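Local coordinates for protein RV0130 (Mycobacterium tuberculosis, PDB 2C2I) that probably catalyses the reversible hydration of (2E)-enoyl-CoA to (3R)-3-hydroxyacyl-CoA, working as a homodimer, at residues A8-A13 against V113-L118; A68-L73 against A143-R148; H75-V80 against V106-S111. One frame throughout, in Å; residues are numbered along the deposited sequence.

Overall arrangement
All three contacts pack helical or loop segments against the curved antiparallel sheet of a hotdog fold. Contacts 1 and 3 share strand 105-119, their centres about 16 Å apart, and contact 3 is nested within the chain loop that contact 1 closes. Contact 2 uses strand 141-149 instead. Its centre is about 9 Å from that of contact 3, and Leu73 CD1 bridges the two at 3.8 Å from Ala108 CB. Contacts 1 and 2 also touch, Leu118 CD1 packing 3.4 Å from Arg148 NE. By similarity Arg148 helps bind substrate in the partner subunit's site, so contact 2 shares its strand with that site; contact 3 lies away from it.

Contact 1: residues A8-A13 against V113-L118; sequences ADLAAA and VGVEDL
Ala11 and Val115 bring the two backbones to their closest approach, with CA atoms 5.2 Å apart, where the short N-terminal helix 7-12 rests against strand 105-119 of the hotdog sheet. The strand is irregular just before this point: Val113 and Gly114 both face Thr126 on strand 122-133, a classic beta bulge. Within 8-13, Ala13 N is hydrogen-bonded to Leu10 O at 2.9 Å. No hydrogen bond joins the segments; they meet by van der Waals contact, mostly between apolar groups.

Val115 does most of the work, its CB pointing at the helix and both methyls reaching it. Val115 CG1, anti to the backbone N (chi1 175°), lies 4.0 Å from Ala11 CB. The other methyl, Val115 CG2, reaches the helix backbone as well and sits 3.8 Å from Ala11 CA. Leu10 comes in from beside Ala11, and Leu10 CG stands 4.0 Å from Val115 CG2. Farther back, Leu10 is buried on Phe4 and Tyr149, which ties the helix to strands 3-4 and 141-149, whereas Ala11 lies at the exposed edge of the patch. Val115 also touches Val123 on the adjoining strand. Where helix and strand meet, Val115 CG2 packs 3.8 Å from Leu10 O, the same carbonyl oxygen that accepts the bond from Ala13 N.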
ATOM      1  N   ALA A   8      19.655  13.561 -13.175  1.00 14.94           N
ATOM      2  CA  ALA A   8      19.489  14.563 -14.260  1.00 15.02           C
ATOM      3  C   ALA A   8      18.900  13.911 -15.512  1.00 14.71           C
ATOM      4  O   ALA A   8      18.087  14.505 -16.245  1.00 14.48           O
ATOM      5  CB  ALA A   8      20.822  15.211 -14.574  1.00 15.23           C
ATOM      6  N   ASP A   9      19.284  12.664 -15.756  1.00 14.03           N
ATOM      7  CA  ASP A   9      18.827  11.988 -16.971  1.00 13.79           C
ATOM      8  C   ASP A   9      17.388  11.574 -16.777  1.00 12.94           C
ATOM      9  O   ASP A   9      16.606  11.571 -17.722  1.00 11.76           O
ATOM     10  CB  ASP A   9      19.704  10.794 -17.302  1.00 13.91           C
ATOM     11  CG  ASP A   9      21.087  11.213 -17.815  1.00 16.26           C
ATOM     12  OD1 ASP A   9      21.348  12.440 -17.901  1.00 18.81           O
ATOM     13  OD2 ASP A   9      21.895  10.314 -18.134  1.00 19.50           O
ATOM     14  N   LEU A  10      17.052  11.230 -15.540  1.00 12.98           N
ATOM     15  CA  LEU A  10      15.673  10.939 -15.169  1.00 13.42           C
ATOM     16  C   LEU A  10      14.774  12.183 -15.402  1.00 12.90           C
ATOM     17  O   LEU A  10      13.720  12.102 -16.057  1.00 12.60           O
ATOM     18  CB  LEU A  10      15.618  10.475 -13.701  1.00 13.43           C
ATOM     19  CG  LEU A  10      14.273   9.964 -13.183  1.00 13.79           C
ATOM     20  CD1 LEU A  10      13.887   8.666 -13.861  1.00 13.25           C
ATOM     21  CD2 LEU A  10      14.282   9.854 -11.660  1.00 14.57           C
ATOM     22  N   ALA A  11      15.207  13.326 -14.882  1.00 13.46           N
ATOM     23  CA  ALA A  11      14.499  14.599 -15.068  1.00 13.22           C
ATOM     24  C   ALA A  11      14.239  14.908 -16.549  1.00 12.88           C
ATOM     25  O   ALA A  11      13.151  15.359 -16.910  1.00 12.48           O
ATOM     26  CB  ALA A  11      15.254  15.728 -14.408  1.00 14.96           C
ATOM     27  N   ALA A  12      15.220  14.634 -17.404  1.00 13.19           N
ATOM     28  CA  ALA A  12      15.077  14.900 -18.844  1.00 13.82           C
ATOM     29  C   ALA A  12      14.036  14.009 -19.532  1.00 14.48           C
ATOM     30  O   ALA A  12      13.583  14.318 -20.645  1.00 14.67           O
ATOM     31  CB  ALA A  12      16.420  14.756 -19.541  1.00 14.42           C
ATOM     32  N   ALA A  13      13.681  12.907 -18.868  1.00 14.03           N
ATOM     33  CA  ALA A  13      12.729  11.928 -19.406  1.00 14.14           C
ATOM     34  C   ALA A  13      11.308  12.121 -18.883  1.00 14.13           C
ATOM     35  O   ALA A  13      10.413  11.298 -19.176  1.00 14.02           O
ATOM     36  CB  ALA A  13      13.218  10.503 -19.128  1.00 14.66           C
ATOM     37  N   VAL A 113       5.629  11.001 -14.746  1.00  9.15           N
ATOM     38  CA  VAL A 113       4.815  12.215 -14.740  1.00  9.67           C
ATOM     39  C   VAL A 113       5.690  13.458 -14.581  1.00 10.01           C
ATOM     40  O   VAL A 113       5.536  14.447 -15.323  1.00 11.16           O
ATOM     41  CB  VAL A 113       3.723  12.153 -13.659  1.00  9.19           C
ATOM     42  CG1 VAL A 113       2.924  13.447 -13.613  1.00 11.22           C
ATOM     43  CG2 VAL A 113       2.784  10.993 -13.957  1.00 10.18           C
ATOM     44  N   GLY A 114       6.634  13.397 -13.651  1.00  9.69           N
ATOM     45  CA  GLY A 114       7.440  14.570 -13.356  1.00  9.97           C
ATOM     46  C   GLY A 114       8.551  14.233 -12.403  1.00 10.54           C
ATOM     47  O   GLY A 114       8.493  13.224 -11.706  1.00  8.18           O
ATOM     48  N   VAL A 115       9.571  15.092 -12.372  1.00 10.45           N
ATOM     49  CA  VAL A 115      10.695  14.883 -11.497  1.00 11.72           C
ATOM     50  C   VAL A 115      10.989  16.207 -10.845  1.00 12.69           C
ATOM     51  O   VAL A 115      11.121  17.208 -11.540  1.00 13.92           O
ATOM     52  CB  VAL A 115      11.951  14.430 -12.274  1.00 11.47           C
ATOM     53  CG1 VAL A 115      13.137  14.346 -11.338  1.00 12.81           C
ATOM     54  CG2 VAL A 115      11.696  13.058 -12.970  1.00 11.84           C
ATOM     55  N   GLU A 116      11.056  16.205  -9.526  1.00 12.95           N
ATOM     56  CA  GLU A 116      11.357  17.400  -8.758  1.00 14.60           C
ATOM     57  C   GLU A 116      12.702  17.218  -8.053  1.00 14.65           C
ATOM     58  O   GLU A 116      12.902  16.257  -7.305  1.00 13.84           O
ATOM     59  CB  GLU A 116      10.261  17.653  -7.733  1.00 14.87           C
ATOM     60  CG  GLU A 116      10.473  18.933  -6.918  1.00 15.57           C
ATOM     61  CD  GLU A 116       9.341  19.208  -5.937  1.00 18.83           C
ATOM     62  OE1 GLU A 116       8.361  18.417  -5.861  1.00 20.34           O
ATOM     63  OE2 GLU A 116       9.429  20.245  -5.235  1.00 23.33           O
ATOM     64  N   ASP A 117      13.622  18.148  -8.298  1.00 15.15           N
ATOM     65  CA  ASP A 117      14.911  18.130  -7.631  1.00 16.49           C
ATOM     66  C   ASP A 117      14.711  18.734  -6.239  1.00 17.45           C
ATOM     67  O   ASP A 117      14.155  19.830  -6.090  1.00 16.02           O
ATOM     68  CB  ASP A 117      15.921  18.898  -8.493  1.00 17.17           C
ATOM     69  CG  ASP A 117      17.299  19.029  -7.870  1.00 19.00           C
ATOM     70  OD1 ASP A 117      17.569  18.472  -6.786  1.00 17.74           O
ATOM     71  OD2 ASP A 117      18.130  19.734  -8.492  1.00 19.36           O
ATOM     72  N   LEU A 118      15.127  17.988  -5.219  1.00 18.66           N
ATOM     73  CA  LEU A 118      14.912  18.401  -3.834  1.00 21.85           C
ATOM     74  C   LEU A 118      16.171  19.006  -3.235  1.00 23.93           C
ATOM     75  O   LEU A 118      16.116  19.580  -2.141  1.00 25.16           O
ATOM     76  CB  LEU A 118      14.441  17.224  -2.972  1.00 20.70           C
ATOM     77  CG  LEU A 118      13.068  16.638  -3.323  1.00 22.57           C
ATOM     78  CD1 LEU A 118      12.681  15.631  -2.253  1.00 21.65           C
ATOM     79  CD2 LEU A 118      12.008  17.716  -3.442  1.00 21.35           C
TER

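Contact 2: residues A68-L73 against A143-R148; sequences ALLPRL and AESIVR
Ala143 opens the contact on the strand side: its CB points toward 68-73 and lies 4.1 Å from Leu70 CD2. Its backbone is hydrogen-bonded to Thr129 of strand 122-133. The CB of Glu144 points away from the helix, and its OE2 accepts a hydrogen bond from Asn92 ND2 on strand 86-95, the neighbour on the other edge of the strand.

Ser145 faces the helix again and takes the same leucine methyl. Ser145 OG stands between the backbone N and the carbonyl carbon (chi1 62°), 3.9 Å from Leu70 CD2, an oxygen-to-methyl van der Waals contact. Ser145 CB is 4.2 Å from Leu70 CD2. That methyl therefore serves both Ala143 and Ser145, residues two apart on one face of the strand. The leucine adopts a chi1 of -101°, well away from a staggered value, while its branch is turned onto the sheet. Here the CA atoms of Leu70 and Ser145 are 8.9 Å apart, a gap bridged by side chains alone.

Ile146 packs on Tyr89 and Gln124, and on Arg95 of the second subunit. At the end of the segment Arg148 gives its NE to Gln124 OE1 and makes a cation-pi contact with Tyr89. By similarity Arg148, Gln124 and Tyr89 contribute to substrate binding in the partner's site.

Strand 141-149 thus runs between strands 122-133 and 86-95, with helix 70-75 lying over its buried face as in the hotdog fold. Leu73 reaches on to strand 17-25, and Pro71 packs against Phe64 of the second subunit.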
ATOM      1  N   ALA A  68       1.559  -2.648  -3.562  1.00  6.80           N
ATOM      2  CA  ALA A  68       2.932  -2.841  -3.073  1.00  6.75           C
ATOM      3  C   ALA A  68       3.831  -3.649  -4.018  1.00  7.49           C
ATOM      4  O   ALA A  68       5.040  -3.763  -3.777  1.00  7.86           O
ATOM      5  CB  ALA A  68       2.909  -3.479  -1.665  1.00  6.47           C
ATOM      6  N   LEU A  69       3.251  -4.214  -5.081  1.00  8.44           N
ATOM      7  CA  LEU A  69       4.078  -4.783  -6.146  1.00  9.71           C
ATOM      8  C   LEU A  69       4.769  -3.719  -7.035  1.00  9.66           C
ATOM      9  O   LEU A  69       5.627  -4.061  -7.842  1.00 10.05           O
ATOM     10  CB  LEU A  69       3.281  -5.761  -7.022  1.00 10.42           C
ATOM     11  CG  LEU A  69       2.601  -6.967  -6.371  1.00 12.64           C
ATOM     12  CD1 LEU A  69       1.751  -7.717  -7.410  1.00 12.72           C
ATOM     13  CD2 LEU A  69       3.642  -7.901  -5.738  1.00 13.88           C
ATOM     14  N   LEU A  70       4.426  -2.444  -6.867  1.00  9.29           N
ATOM     15  CA  LEU A  70       4.986  -1.400  -7.739  1.00  9.76           C
ATOM     16  C   LEU A  70       6.520  -1.361  -7.775  1.00 10.26           C
ATOM     17  O   LEU A  70       7.113  -1.301  -8.861  1.00 10.72           O
ATOM     18  CB  LEU A  70       4.382  -0.010  -7.434  1.00  9.53           C
ATOM     19  CG  LEU A  70       3.289   0.475  -8.382  1.00  9.24           C
ATOM     20  CD1 LEU A  70       2.171  -0.593  -8.532  1.00 11.56           C
ATOM     21  CD2 LEU A  70       2.766   1.838  -7.885  1.00 10.41           C
ATOM     22  N   PRO A  71       7.179  -1.362  -6.600  1.00 10.12           N
ATOM     23  CA  PRO A  71       8.652  -1.416  -6.618  1.00 10.98           C
ATOM     24  C   PRO A  71       9.261  -2.591  -7.408  1.00 11.70           C
ATOM     25  O   PRO A  71      10.133  -2.369  -8.255  1.00 11.86           O
ATOM     26  CB  PRO A  71       9.023  -1.466  -5.124  1.00 10.07           C
ATOM     27  CG  PRO A  71       7.836  -0.711  -4.443  1.00 10.30           C
ATOM     28  CD  PRO A  71       6.647  -1.214  -5.225  1.00  9.67           C
ATOM     29  N   ARG A  72       8.812  -3.815  -7.156  1.00 11.95           N
ATOM     30  CA  ARG A  72       9.344  -4.979  -7.901  1.00 13.95           C
ATOM     31  C   ARG A  72       9.126  -4.805  -9.406  1.00 13.35           C
ATOM     32  O   ARG A  72      10.026  -5.048 -10.204  1.00 14.41           O
ATOM     33  CB  ARG A  72       8.678  -6.284  -7.452  1.00 13.78           C
ATOM     34  CG  ARG A  72       9.000  -7.486  -8.325  1.00 16.93           C
ATOM     35  CD  ARG A  72       8.314  -8.742  -7.827  1.00 20.92           C
ATOM     36  NE  ARG A  72       8.784  -9.907  -8.565  1.00 28.97           N
ATOM     37  CZ  ARG A  72       8.141 -11.068  -8.622  1.00 31.81           C
ATOM     38  NH1 ARG A  72       6.996 -11.232  -7.973  1.00 32.24           N
ATOM     39  NH2 ARG A  72       8.649 -12.067  -9.341  1.00 34.51           N
ATOM     40  N   LEU A  73       7.921  -4.405  -9.778  1.00 13.06           N
ATOM     41  CA  LEU A  73       7.550  -4.347 -11.200  1.00 13.75           C
ATOM     42  C   LEU A  73       8.298  -3.218 -11.923  1.00 14.12           C
ATOM     43  O   LEU A  73       8.768  -3.390 -13.063  1.00 15.64           O
ATOM     44  CB  LEU A  73       6.032  -4.263 -11.340  1.00 13.08           C
ATOM     45  CG  LEU A  73       5.216  -5.451 -10.770  1.00 14.75           C
ATOM     46  CD1 LEU A  73       3.727  -5.247 -10.979  1.00 14.67           C
ATOM     47  CD2 LEU A  73       5.625  -6.775 -11.368  1.00 18.67           C
ATOM     48  N   ALA A 143      -2.426   3.661 -10.320  1.00  7.29           N
ATOM     49  CA  ALA A 143      -1.807   4.400  -9.209  1.00  7.03           C
ATOM     50  C   ALA A 143      -0.949   5.527  -9.727  1.00  6.81           C
ATOM     51  O   ALA A 143      -0.286   5.378 -10.738  1.00  8.20           O
ATOM     52  CB  ALA A 143      -0.939   3.472  -8.368  1.00  6.81           C
ATOM     53  N   GLU A 144      -0.970   6.645  -9.027  1.00  5.64           N
ATOM     54  CA  GLU A 144       0.074   7.638  -9.223  1.00  6.63           C
ATOM     55  C   GLU A 144       0.876   7.710  -7.918  1.00  5.55           C
ATOM     56  O   GLU A 144       0.309   8.001  -6.859  1.00  5.72           O
ATOM     57  CB  GLU A 144      -0.538   8.987  -9.560  1.00  6.53           C
ATOM     58  CG  GLU A 144       0.526  10.045  -9.885  1.00  7.85           C
ATOM     59  CD  GLU A 144      -0.118  11.329 -10.325  1.00 13.09           C
ATOM     60  OE1 GLU A 144      -0.755  11.320 -11.395  1.00 17.29           O
ATOM     61  OE2 GLU A 144      -0.056  12.327  -9.594  1.00 12.52           O
ATOM     62  N   SER A 145       2.177   7.417  -8.009  1.00  6.51           N
ATOM     63  CA  SER A 145       3.037   7.220  -6.828  1.00  5.38           C
ATOM     64  C   SER A 145       4.216   8.194  -6.882  1.00  5.94           C
ATOM     65  O   SER A 145       4.495   8.779  -7.928  1.00  5.55           O
ATOM     66  CB  SER A 145       3.556   5.785  -6.746  1.00  5.70           C
ATOM     67  OG  SER A 145       4.365   5.444  -7.872  1.00  6.99           O
ATOM     68  N   ILE A 146       4.878   8.367  -5.745  1.00  6.54           N
ATOM     69  CA  ILE A 146       5.991   9.296  -5.647  1.00  6.76           C
ATOM     70  C   ILE A 146       7.144   8.534  -5.015  1.00  8.22           C
ATOM     71  O   ILE A 146       7.016   7.951  -3.923  1.00  7.98           O
ATOM     72  CB  ILE A 146       5.637  10.564  -4.842  1.00  7.26           C
ATOM     73  CG1 ILE A 146       4.347  11.193  -5.416  1.00  7.00           C
ATOM     74  CG2 ILE A 146       6.793  11.555  -4.887  1.00  5.93           C
ATOM     75  CD1 ILE A 146       3.663  12.218  -4.515  1.00  8.42           C
ATOM     76  N   VAL A 147       8.263   8.543  -5.725  1.00  8.23           N
ATOM     77  CA  VAL A 147       9.464   7.849  -5.298  1.00  9.55           C
ATOM     78  C   VAL A 147      10.563   8.880  -5.144  1.00 10.64           C
ATOM     79  O   VAL A 147      10.838   9.622  -6.093  1.00 10.35           O
ATOM     80  CB  VAL A 147       9.901   6.805  -6.352  1.00  9.89           C
ATOM     81  CG1 VAL A 147      11.177   6.091  -5.920  1.00 11.57           C
ATOM     82  CG2 VAL A 147       8.755   5.779  -6.624  1.00 10.83           C
ATOM     83  N   ARG A 148      11.206   8.882  -3.980  1.00 10.57           N
ATOM     84  CA  ARG A 148      12.338   9.770  -3.700  1.00 12.07           C
ATOM     85  C   ARG A 148      13.638   8.976  -3.818  1.00 12.64           C
ATOM     86  O   ARG A 148      13.814   7.985  -3.121  1.00 12.27           O
ATOM     87  CB  ARG A 148      12.188  10.406  -2.318  1.00 12.86           C
ATOM     88  CG  ARG A 148      13.373  11.225  -1.880  1.00 14.55           C
ATOM     89  CD  ARG A 148      13.107  12.026  -0.593  1.00 15.37           C
ATOM     90  NE  ARG A 148      11.851  12.786  -0.628  1.00 20.50           N
ATOM     91  CZ  ARG A 148      11.494  13.695   0.280  1.00 22.92           C
ATOM     92  NH1 ARG A 148      12.288  13.960   1.317  1.00 24.82           N
ATOM     93  NH2 ARG A 148      10.337  14.332   0.155  1.00 23.43           N
TER

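Contact 3: residues H75-V80 against V106-S111; sequences HQMYTV and VRATSS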
ATOM      1  N   HIS A  75      11.210  -2.043 -10.953  1.00 16.59           N
ATOM      2  CA  HIS A  75      12.626  -2.467 -11.000  1.00 18.69           C
ATOM      3  C   HIS A  75      12.933  -3.295 -12.262  1.00 19.05           C
ATOM      4  O   HIS A  75      14.056  -3.244 -12.783  1.00 19.83           O
ATOM      5  CB  HIS A  75      12.988  -3.247  -9.729  1.00 19.52           C
ATOM      6  CG  HIS A  75      14.437  -3.610  -9.621  1.00 24.37           C
ATOM      7  ND1 HIS A  75      15.387  -2.735  -9.136  1.00 28.93           N
ATOM      8  CD2 HIS A  75      15.097  -4.758  -9.908  1.00 28.75           C
ATOM      9  CE1 HIS A  75      16.570  -3.322  -9.135  1.00 29.96           C
ATOM     10  NE2 HIS A  75      16.424  -4.549  -9.601  1.00 31.18           N
ATOM     11  N   GLN A  76      11.928  -4.020 -12.760  1.00 18.90           N
ATOM     12  CA  GLN A  76      12.008  -4.760 -14.016  1.00 19.89           C
ATOM     13  C   GLN A  76      12.050  -3.814 -15.225  1.00 20.47           C
ATOM     14  O   GLN A  76      12.505  -4.209 -16.309  1.00 20.24           O
ATOM     15  CB  GLN A  76      10.819  -5.724 -14.173  1.00 20.38           C
ATOM     16  CG  GLN A  76      10.858  -6.941 -13.247  1.00 21.31           C
ATOM     17  CD  GLN A  76       9.692  -7.886 -13.450  1.00 21.16           C
ATOM     18  OE1 GLN A  76       8.876  -7.707 -14.354  1.00 24.78           O
ATOM     19  NE2 GLN A  76       9.616  -8.907 -12.619  1.00 26.00           N
HETATM   20  N   MSE A  77      11.590  -2.577 -15.031  1.00 19.28           N
HETATM   21  CA  MSE A  77      11.503  -1.583 -16.118  1.00 20.64           C
HETATM   22  C   MSE A  77      12.720  -0.675 -16.271  1.00 21.22           C
HETATM   23  O   MSE A  77      13.135  -0.384 -17.391  1.00 22.14           O
HETATM   24  CB  MSE A  77      10.280  -0.695 -15.915  1.00 20.13           C
HETATM   25  CG  MSE A  77       8.967  -1.433 -15.810  1.00 19.91           C
HETATM   26 SE   MSE A  77       7.602  -0.102 -15.486  1.00 19.89          SE
HETATM   27  CE  MSE A  77       6.260  -1.166 -14.729  1.00 20.19           C
ATOM     28  N   TYR A  78      13.249  -0.171 -15.156  1.00 21.08           N
ATOM     29  CA  TYR A  78      14.341   0.823 -15.193  1.00 21.94           C
ATOM     30  C   TYR A  78      15.088   0.830 -13.887  1.00 21.83           C
ATOM     31  O   TYR A  78      14.588   0.334 -12.867  1.00 20.93           O
ATOM     32  CB  TYR A  78      13.832   2.250 -15.496  1.00 21.62           C
ATOM     33  CG  TYR A  78      12.820   2.775 -14.500  1.00 22.21           C
ATOM     34  CD1 TYR A  78      13.202   3.607 -13.446  1.00 21.49           C
ATOM     35  CD2 TYR A  78      11.486   2.421 -14.607  1.00 21.36           C
ATOM     36  CE1 TYR A  78      12.252   4.070 -12.521  1.00 23.27           C
ATOM     37  CE2 TYR A  78      10.540   2.868 -13.696  1.00 22.93           C
ATOM     38  CZ  TYR A  78      10.920   3.681 -12.664  1.00 22.46           C
ATOM     39  OH  TYR A  78       9.937   4.110 -11.790  1.00 24.69           O
ATOM     40  N   THR A  79      16.304   1.367 -13.928  1.00 22.00           N
ATOM     41  CA  THR A  79      17.033   1.667 -12.714  1.00 23.05           C
ATOM     42  C   THR A  79      17.630   3.060 -12.849  1.00 22.01           C
ATOM     43  O   THR A  79      17.749   3.579 -13.954  1.00 21.80           O
ATOM     44  CB  THR A  79      18.158   0.655 -12.435  1.00 23.79           C
ATOM     45  OG1 THR A  79      19.083   0.670 -13.520  1.00 26.09           O
ATOM     46  CG2 THR A  79      17.585  -0.771 -12.265  1.00 26.63           C
ATOM     47  N   VAL A  80      17.986   3.650 -11.715  1.00 21.90           N
ATOM     48  CA  VAL A  80      18.581   4.984 -11.684  1.00 22.12           C
ATOM     49  C   VAL A  80      19.941   4.889 -10.970  1.00 22.93           C
ATOM     50  O   VAL A  80      20.004   4.511  -9.807  1.00 22.46           O
ATOM     51  CB  VAL A  80      17.657   5.992 -10.953  1.00 21.60           C
ATOM     52  CG1 VAL A  80      18.309   7.393 -10.867  1.00 21.25           C
ATOM     53  CG2 VAL A  80      16.281   6.071 -11.617  1.00 20.44           C
ATOM     54  N   VAL A 106      -0.154 -10.825 -13.275  1.00 17.86           N
ATOM     55  CA  VAL A 106      -0.267  -9.376 -13.365  1.00 16.74           C
ATOM     56  C   VAL A 106       0.975  -8.778 -14.073  1.00 15.63           C
ATOM     57  O   VAL A 106       2.063  -9.340 -14.044  1.00 15.73           O
ATOM     58  CB  VAL A 106      -0.436  -8.733 -11.951  1.00 16.19           C
ATOM     59  CG1 VAL A 106      -1.726  -9.223 -11.285  1.00 16.73           C
ATOM     60  CG2 VAL A 106       0.784  -9.043 -11.076  1.00 18.14           C
ATOM     61  N   ARG A 107       0.798  -7.618 -14.682  1.00 15.55           N
ATOM     62  CA  ARG A 107       1.890  -6.939 -15.376  1.00 15.61           C
ATOM     63  C   ARG A 107       1.615  -5.438 -15.319  1.00 14.27           C
ATOM     64  O   ARG A 107       0.462  -5.003 -15.391  1.00 14.62           O
ATOM     65  CB  ARG A 107       1.955  -7.423 -16.834  1.00 16.60           C
ATOM     66  CG  ARG A 107       2.911  -6.688 -17.714  1.00 19.10           C
ATOM     67  CD  ARG A 107       3.063  -7.436 -19.035  1.00 22.88           C
ATOM     68  NE  ARG A 107       1.932  -7.210 -19.934  1.00 24.47           N
ATOM     69  CZ  ARG A 107       1.930  -7.589 -21.212  1.00 26.16           C
ATOM     70  NH1 ARG A 107       2.990  -8.214 -21.715  1.00 23.52           N
ATOM     71  NH2 ARG A 107       0.881  -7.342 -21.982  1.00 27.69           N
ATOM     72  N   ALA A 108       2.675  -4.647 -15.216  1.00 13.01           N
ATOM     73  CA  ALA A 108       2.517  -3.212 -15.063  1.00 12.46           C
ATOM     74  C   ALA A 108       3.141  -2.443 -16.234  1.00 12.49           C
ATOM     75  O   ALA A 108       4.128  -2.911 -16.814  1.00 12.64           O
ATOM     76  CB  ALA A 108       3.127  -2.741 -13.705  1.00 12.29           C
ATOM     77  N   THR A 109       2.562  -1.277 -16.546  1.00 12.01           N
ATOM     78  CA  THR A 109       3.139  -0.285 -17.458  1.00 12.24           C
ATOM     79  C   THR A 109       3.258   1.012 -16.670  1.00 10.67           C
ATOM     80  O   THR A 109       2.304   1.398 -16.020  1.00 10.22           O
ATOM     81  CB  THR A 109       2.159  -0.020 -18.614  1.00 13.27           C
ATOM     82  OG1 THR A 109       1.900  -1.273 -19.280  1.00 17.19           O
ATOM     83  CG2 THR A 109       2.775   0.984 -19.593  1.00 14.74           C
ATOM     84  N   SER A 110       4.414   1.679 -16.719  1.00 10.33           N
ATOM     85  CA  SER A 110       4.565   2.963 -16.011  1.00  9.80           C
ATOM     86  C   SER A 110       5.070   4.094 -16.917  1.00  9.72           C
ATOM     87  O   SER A 110       5.809   3.849 -17.885  1.00 10.23           O
ATOM     88  CB  SER A 110       5.529   2.811 -14.823  1.00  9.76           C
ATOM     89  OG  SER A 110       5.025   1.903 -13.848  1.00  8.86           O
ATOM     90  N   SER A 111       4.711   5.322 -16.560  1.00 10.17           N
ATOM     91  CA  SER A 111       5.198   6.527 -17.248  1.00 10.81           C
ATOM     92  C   SER A 111       5.683   7.519 -16.227  1.00 10.65           C
ATOM     93  O   SER A 111       5.171   7.557 -15.101  1.00  9.15           O
ATOM     94  CB  SER A 111       4.059   7.182 -18.032  1.00 12.32           C
ATOM     95  OG  SER A 111       3.473   6.234 -18.905  1.00 16.87           O
TER
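Met77, modelled as selenomethionine, buries the largest surface here, inserting its side chain against Ala108 and Ser110 on strand 105-119 of the hotdog sheet. It lies between helix 70-75 and the short strand 79-80. The CA atoms of Met77 and Ser110 are 8.3 Å apart, so the side chain has to span the gap. It does so in an extended shape: with CG beside the backbone N (chi1 -56°) and chi2 at 178°, the chain carries SE and CE straight to the strand.

The end of Met77 lies alongside the CB-OG bond of Ser110. Met77 SE is 3.6 Å from Ser110 CB, while the terminal Met77 CE comes to 3.4 Å from Ser110 OG. That hydroxyl is not left to the methyl alone, because it shares a hydrogen bond with Thr129 OG1 on the adjoining strand 122-133. Beside Met77, Tyr78 packs on Val127 of that same strand, and Gln76 OE1 takes the backbone N of Asp22 on strand 17-25.

Ala108, two residues earlier on the strand, completes the contact. Met77 CE touches both strand residues, coming to 3.7 Å from Ala108 CB and 3.5 Å from Ala108 O.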